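PDB 4GUZ: probable arylamine n-acetyl transferase from Mycobacterium abscessus, which probably transfers an acetyl group from acetyl-coenzyme A to the nitrogen of arylamines. Local coordinates for residues E17-A20 with F21-F24; I232-R236 with E237-I241. All blocks are in the same frame, centred on the assembly; numbering follows the deposited sequence.

Contact 1: E17-A20 with F21-F24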
loop_
_atom_site.group_PDB
_atom_site.type_symbol
_atom_site.label_atom_id
_atom_site.label_comp_id
_atom_site.label_asym_id
_atom_site.label_seq_id
_atom_site.Cartn_x
_atom_site.Cartn_y
_atom_site.Cartn_z
ATOM N N GLU A 17 -9.030 8.842 16.310
ATOM C CA GLU A 17 -8.241 7.644 16.598
ATOM C C GLU A 17 -7.236 7.368 15.471
ATOM O O GLU A 17 -6.076 7.052 15.740
ATOM C CB GLU A 17 -9.173 6.453 16.778
ATOM C CG GLU A 17 -8.512 5.281 17.472
ATOM C CD GLU A 17 -9.313 3.997 17.478
ATOM O OE1 GLU A 17 -10.546 4.031 17.253
ATOM O OE2 GLU A 17 -8.693 2.946 17.745
ATOM N N TYR A 18 -7.691 7.496 14.218
ATOM C CA TYR A 18 -6.834 7.279 13.056
ATOM C C TYR A 18 -5.718 8.319 13.040
ATOM O O TYR A 18 -4.561 7.951 12.837
ATOM C CB TYR A 18 -7.650 7.309 11.735
ATOM C CG TYR A 18 -6.763 7.359 10.502
ATOM C CD1 TYR A 18 -6.330 6.189 9.882
ATOM C CD2 TYR A 18 -6.290 8.573 10.007
ATOM C CE1 TYR A 18 -5.463 6.227 8.793
ATOM C CE2 TYR A 18 -5.397 8.621 8.939
ATOM C CZ TYR A 18 -5.015 7.444 8.314
ATOM O OH TYR A 18 -4.154 7.482 7.251
ATOM N N LEU A 19 -6.062 9.609 13.243
ATOM C CA LEU A 19 -5.083 10.701 13.180
ATOM C C LEU A 19 -4.048 10.609 14.297
ATOM O O LEU A 19 -2.882 10.910 14.056
ATOM C CB LEU A 19 -5.763 12.075 13.176
ATOM C CG LEU A 19 -6.688 12.339 11.970
ATOM C CD1 LEU A 19 -7.508 13.627 12.166
ATOM C CD2 LEU A 19 -5.907 12.409 10.664
ATOM N N ALA A 20 -4.455 10.162 15.498
ATOM C CA ALA A 20 -3.532 9.990 16.615
ATOM C C ALA A 20 -2.550 8.849 16.299
ATOM O O ALA A 20 -1.353 8.984 16.547
ATOM C CB ALA A 20 -4.303 9.693 17.898
ATOM N N PHE A 21 -3.064 7.754 15.695
ATOM C CA PHE A 21 -2.278 6.578 15.310
ATOM C C PHE A 21 -1.187 6.918 14.289
ATOM O O PHE A 21 -0.078 6.403 14.397
ATOM C CB PHE A 21 -3.180 5.483 14.725
ATOM C CG PHE A 21 -2.478 4.149 14.586
ATOM C CD1 PHE A 21 -2.479 3.232 15.633
ATOM C CD2 PHE A 21 -1.820 3.807 13.405
ATOM C CE1 PHE A 21 -1.832 2.000 15.503
ATOM C CE2 PHE A 21 -1.167 2.576 13.282
ATOM C CZ PHE A 21 -1.185 1.681 14.331
ATOM N N ILE A 22 -1.523 7.739 13.285
ATOM C CA ILE A 22 -0.588 8.108 12.218
ATOM C C ILE A 22 0.247 9.333 12.630
ATOM O O ILE A 22 1.069 9.814 11.853
ATOM C CB ILE A 22 -1.302 8.299 10.843
ATOM C CG1 ILE A 22 -2.265 9.524 10.820
ATOM C CG2 ILE A 22 -1.998 7.013 10.393
ATOM C CD1 ILE A 22 -2.206 10.319 9.461
ATOM N N GLY A 23 0.071 9.789 13.868
ATOM C CA GLY A 23 0.819 10.918 14.419
ATOM C C GLY A 23 0.512 12.235 13.746
ATOM O O GLY A 23 1.394 13.092 13.625
ATOM N N PHE A 24 -0.732 12.399 13.283
ATOM C CA PHE A 24 -1.170 13.636 12.651
ATOM C C PHE A 24 -1.714 14.598 13.706
ATOM O O PHE A 24 -2.522 14.203 14.554
ATOM C CB PHE A 24 -2.248 13.364 11.587
ATOM C CG PHE A 24 -2.731 14.586 10.840
ATOM C CD1 PHE A 24 -2.233 14.891 9.580
ATOM C CD2 PHE A 24 -3.708 15.422 11.387
ATOM C CE1 PHE A 24 -2.685 16.016 8.885
ATOM C CE2 PHE A 24 -4.127 16.568 10.710
ATOM C CZ PHE A 24 -3.631 16.842 9.452
#

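Contact 2: I232-R236 with E237-I241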
loop_
_atom_site.group_PDB
_atom_site.type_symbol
_atom_site.label_atom_id
_atom_site.label_comp_id
_atom_site.label_asym_id
_atom_site.label_seq_id
_atom_site.Cartn_x
_atom_site.Cartn_y
_atom_site.Cartn_z
ATOM N N ILE A 232 11.480 -6.026 3.943
ATOM C CA ILE A 232 10.508 -6.840 3.235
ATOM C C ILE A 232 10.733 -8.281 3.645
ATOM O O ILE A 232 11.828 -8.794 3.436
ATOM C CB ILE A 232 10.560 -6.716 1.677
ATOM C CG1 ILE A 232 10.290 -5.281 1.150
ATOM C CG2 ILE A 232 9.580 -7.729 1.034
ATOM C CD1 ILE A 232 10.508 -5.070 -0.448
ATOM N N LEU A 233 9.706 -8.933 4.188
ATOM C CA LEU A 233 9.748 -10.363 4.448
ATOM C C LEU A 233 9.073 -11.046 3.256
ATOM O O LEU A 233 7.884 -10.831 2.995
ATOM C CB LEU A 233 9.077 -10.721 5.785
ATOM C CG LEU A 233 8.984 -12.213 6.105
ATOM C CD1 LEU A 233 10.370 -12.810 6.384
ATOM C CD2 LEU A 233 8.053 -12.472 7.265
ATOM N N ASP A 234 9.856 -11.800 2.481
ATOM C CA ASP A 234 9.352 -12.482 1.303
ATOM C C ASP A 234 9.280 -13.960 1.689
ATOM O O ASP A 234 10.280 -14.677 1.603
ATOM C CB ASP A 234 10.269 -12.196 0.087
ATOM C CG ASP A 234 9.733 -12.710 -1.237
ATOM O OD1 ASP A 234 8.632 -13.302 -1.244
ATOM O OD2 ASP A 234 10.421 -12.520 -2.278
ATOM N N HIS A 235 8.118 -14.363 2.241
ATOM C CA HIS A 235 7.825 -15.702 2.774
ATOM C C HIS A 235 8.678 -15.884 4.047
ATOM O O HIS A 235 8.297 -15.339 5.086
ATOM C CB HIS A 235 8.023 -16.816 1.720
ATOM C CG HIS A 235 7.454 -18.142 2.110
ATOM N ND1 HIS A 235 6.133 -18.276 2.498
ATOM C CD2 HIS A 235 8.033 -19.365 2.100
ATOM C CE1 HIS A 235 5.960 -19.567 2.740
ATOM N NE2 HIS A 235 7.069 -20.263 2.509
ATOM N N ARG A 236 9.846 -16.544 3.956
ATOM C CA ARG A 236 10.766 -16.732 5.093
ATOM C C ARG A 236 12.097 -15.968 4.873
ATOM O O ARG A 236 13.015 -16.070 5.687
ATOM C CB ARG A 236 11.043 -18.235 5.304
ATOM C CG ARG A 236 9.916 -18.979 6.015
ATOM C CD ARG A 236 10.076 -20.492 5.918
ATOM N NE ARG A 236 11.365 -20.964 6.432
ATOM C CZ ARG A 236 11.725 -22.243 6.513
ATOM N NH1 ARG A 236 10.890 -23.203 6.126
ATOM N NH2 ARG A 236 12.916 -22.574 6.995
ATOM N N GLU A 237 12.216 -15.248 3.754
ATOM C CA GLU A 237 13.433 -14.512 3.430
ATOM C C GLU A 237 13.298 -13.074 3.867
ATOM O O GLU A 237 12.418 -12.369 3.382
ATOM C CB GLU A 237 13.721 -14.576 1.926
ATOM C CG GLU A 237 15.156 -14.230 1.563
ATOM C CD GLU A 237 16.221 -15.260 1.906
ATOM O OE1 GLU A 237 15.897 -16.462 2.028
ATOM O OE2 GLU A 237 17.407 -14.877 1.914
ATOM N N LEU A 238 14.175 -12.634 4.757
ATOM C CA LEU A 238 14.115 -11.250 5.225
ATOM C C LEU A 238 15.050 -10.409 4.415
ATOM O O LEU A 238 16.248 -10.651 4.448
ATOM C CB LEU A 238 14.457 -11.144 6.721
ATOM C CG LEU A 238 14.384 -9.723 7.338
ATOM C CD1 LEU A 238 12.960 -9.137 7.276
ATOM C CD2 LEU A 238 14.890 -9.739 8.781
ATOM N N HIS A 239 14.513 -9.404 3.720
ATOM C CA HIS A 239 15.275 -8.444 2.922
ATOM C C HIS A 239 15.462 -7.159 3.733
ATOM O O HIS A 239 14.484 -6.607 4.247
ATOM C CB HIS A 239 14.568 -8.126 1.583
ATOM C CG HIS A 239 14.451 -9.275 0.633
ATOM N ND1 HIS A 239 14.862 -9.161 -0.681
ATOM C CD2 HIS A 239 13.943 -10.516 0.824
ATOM C CE1 HIS A 239 14.616 -10.335 -1.241
ATOM N NE2 HIS A 239 14.048 -11.176 -0.380
ATOM N N GLU A 240 16.710 -6.712 3.902
ATOM C CA GLU A 240 16.953 -5.440 4.605
ATOM C C GLU A 240 17.539 -4.486 3.587
ATOM O O GLU A 240 18.599 -4.770 3.046
ATOM C CB GLU A 240 17.863 -5.653 5.826
ATOM C CG GLU A 240 18.217 -4.337 6.484
ATOM C CD GLU A 240 18.780 -4.381 7.885
ATOM O OE1 GLU A 240 19.013 -5.491 8.421
ATOM O OE2 GLU A 240 18.959 -3.283 8.459
ATOM N N ILE A 241 16.835 -3.371 3.293
ATOM C CA ILE A 241 17.219 -2.469 2.208
ATOM C C ILE A 241 17.735 -1.124 2.722
ATOM O O ILE A 241 17.063 -0.443 3.495
ATOM C CB ILE A 241 15.997 -2.239 1.266
ATOM C CG1 ILE A 241 15.337 -3.585 0.825
ATOM C CG2 ILE A 241 16.367 -1.360 0.052
ATOM C CD1 ILE A 241 13.845 -3.441 0.451
HETATM O O HOH W 1 13.412 -13.748 -1.511
#

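Contact 1: E17-A20 with F21-F24
A Schellman motif ends helix 15-21, and Leu19 and Phe24 meet across it. Phe24 N donates to Leu19 O at 2.7 Å, a bond reaching back five residues, while Gly23 N bonds to Ala20 O at 3.1 Å. The second bond meets its carbonyl from above the plane and not on a lone pair, unlike the straighter Phe24-Leu19 bond. Gly23 makes the reversal with positive phi (66°), a conformation that glycine adopts readily. Immediately before the cap the i to i+4 pattern still holds, with Phe21 N bonded to Glu17 O and Ile22 N bonded to Tyr18 O.

The hydrophobic part of the motif is carried by Leu19 and Phe24, whose side chains lie side by side and point the same way. Methyl CD2 of Leu19 approaches the Phe24 ring obliquely, 3.8 Å from Phe24 CD2. Together they rest on helix 32-45, where both touch Leu38.

One helical turn apart, Tyr18 and Ile22 pack together. The CG2 methyl of Ile22 sits over one face of the phenol ring, 4.0 Å from the Tyr18 centroid and 25° off the ring normal, a CH-pi contact offset toward the rim. With chi1 at 67°, Ile22 CG1 falls between its own backbone N and carbonyl carbon, and the chain carries CD1 to within 3.7 Å of Tyr18 CE2. Both branches of the isoleucine thus engage the same ring. The phenol is buried, its hydroxyl hydrogen-bonded to His42 ND1 and its ring flanked by Leu85, Phe86 and Val89 of helix 79-92. Farther out, the carboxylate of Glu17 forms a salt bridge with Arg72.

The paired backbone bonds, the glycine in the left-handed helical region and the apolar contact spanning them are characteristic of a Schellman C-cap.

Contact 2: I232-R236 with E237-I241
Glu237, Ile232 and His239 contribute most to the contact across this antiparallel hairpin, whose strands 229-234 and 237-242 are joined by a type II' turn from Asp234 to Glu237. Glu237 closes the turn with both backbone groups: its N donates to Asp234 O at 2.9 Å, and its O receives Asp234 N at 2.8 Å. Glu237 CB packs against Asp234 O, and the side chain, bent at chi2, touches Thr249 of strand 246-251. Leu233 CA approaches Glu237 O in a CA-H...O contact of 3.5 Å.

Ile232 and His239 form the next hydrogen-bonded pair. His239 N reaches Ile232 O at 2.8 Å, and Ile232 N returns a bond to His239 O at 3.1 Å. Ile232 CG1 lies anti to its carbonyl carbon (chi1 -61°), which turns the branch toward the far end of the hairpin, where CD1 meets Ile241 CD1 at 3.8 Å. The His239 ring leans the other way, toward Asp234, with NE2 3.9 Å from Asp234 CB. A water in the ring plane is hydrogen-bonded to His239 NE2 (2.9 Å) and donates a weak bond to Asp234 OD2, while His239 ND1 is hydrogen-bonded to Arg247.

Leu233 and Leu238 occupy the opposite face and pack on Val257 and Thr260, respectively, of helix 254-263. Strand 221-226 pairs with Leu233 on one edge of the hairpin, and strand 246-251 with Leu238 on the other.

From the N terminus, contact 1 comes first and closes the end of helix 15-21, where the chain turns toward helix 32-45. More than two hundred residues later, contact 2 closes the turn between strands 229-234 and 237-242 in the five-stranded antiparallel sheet. The two are in series, neither nested nor crossing, with centres 28 Å apart and nearest atoms about 18 Å apart, so they do not touch. Contact 1 belongs to the helical part, packing its helix end against helices 32-45, 63-72 and 79-92. Contact 2 joins the third and fourth strands of the sheet to helix 254-263 near the C-terminal end of the chain.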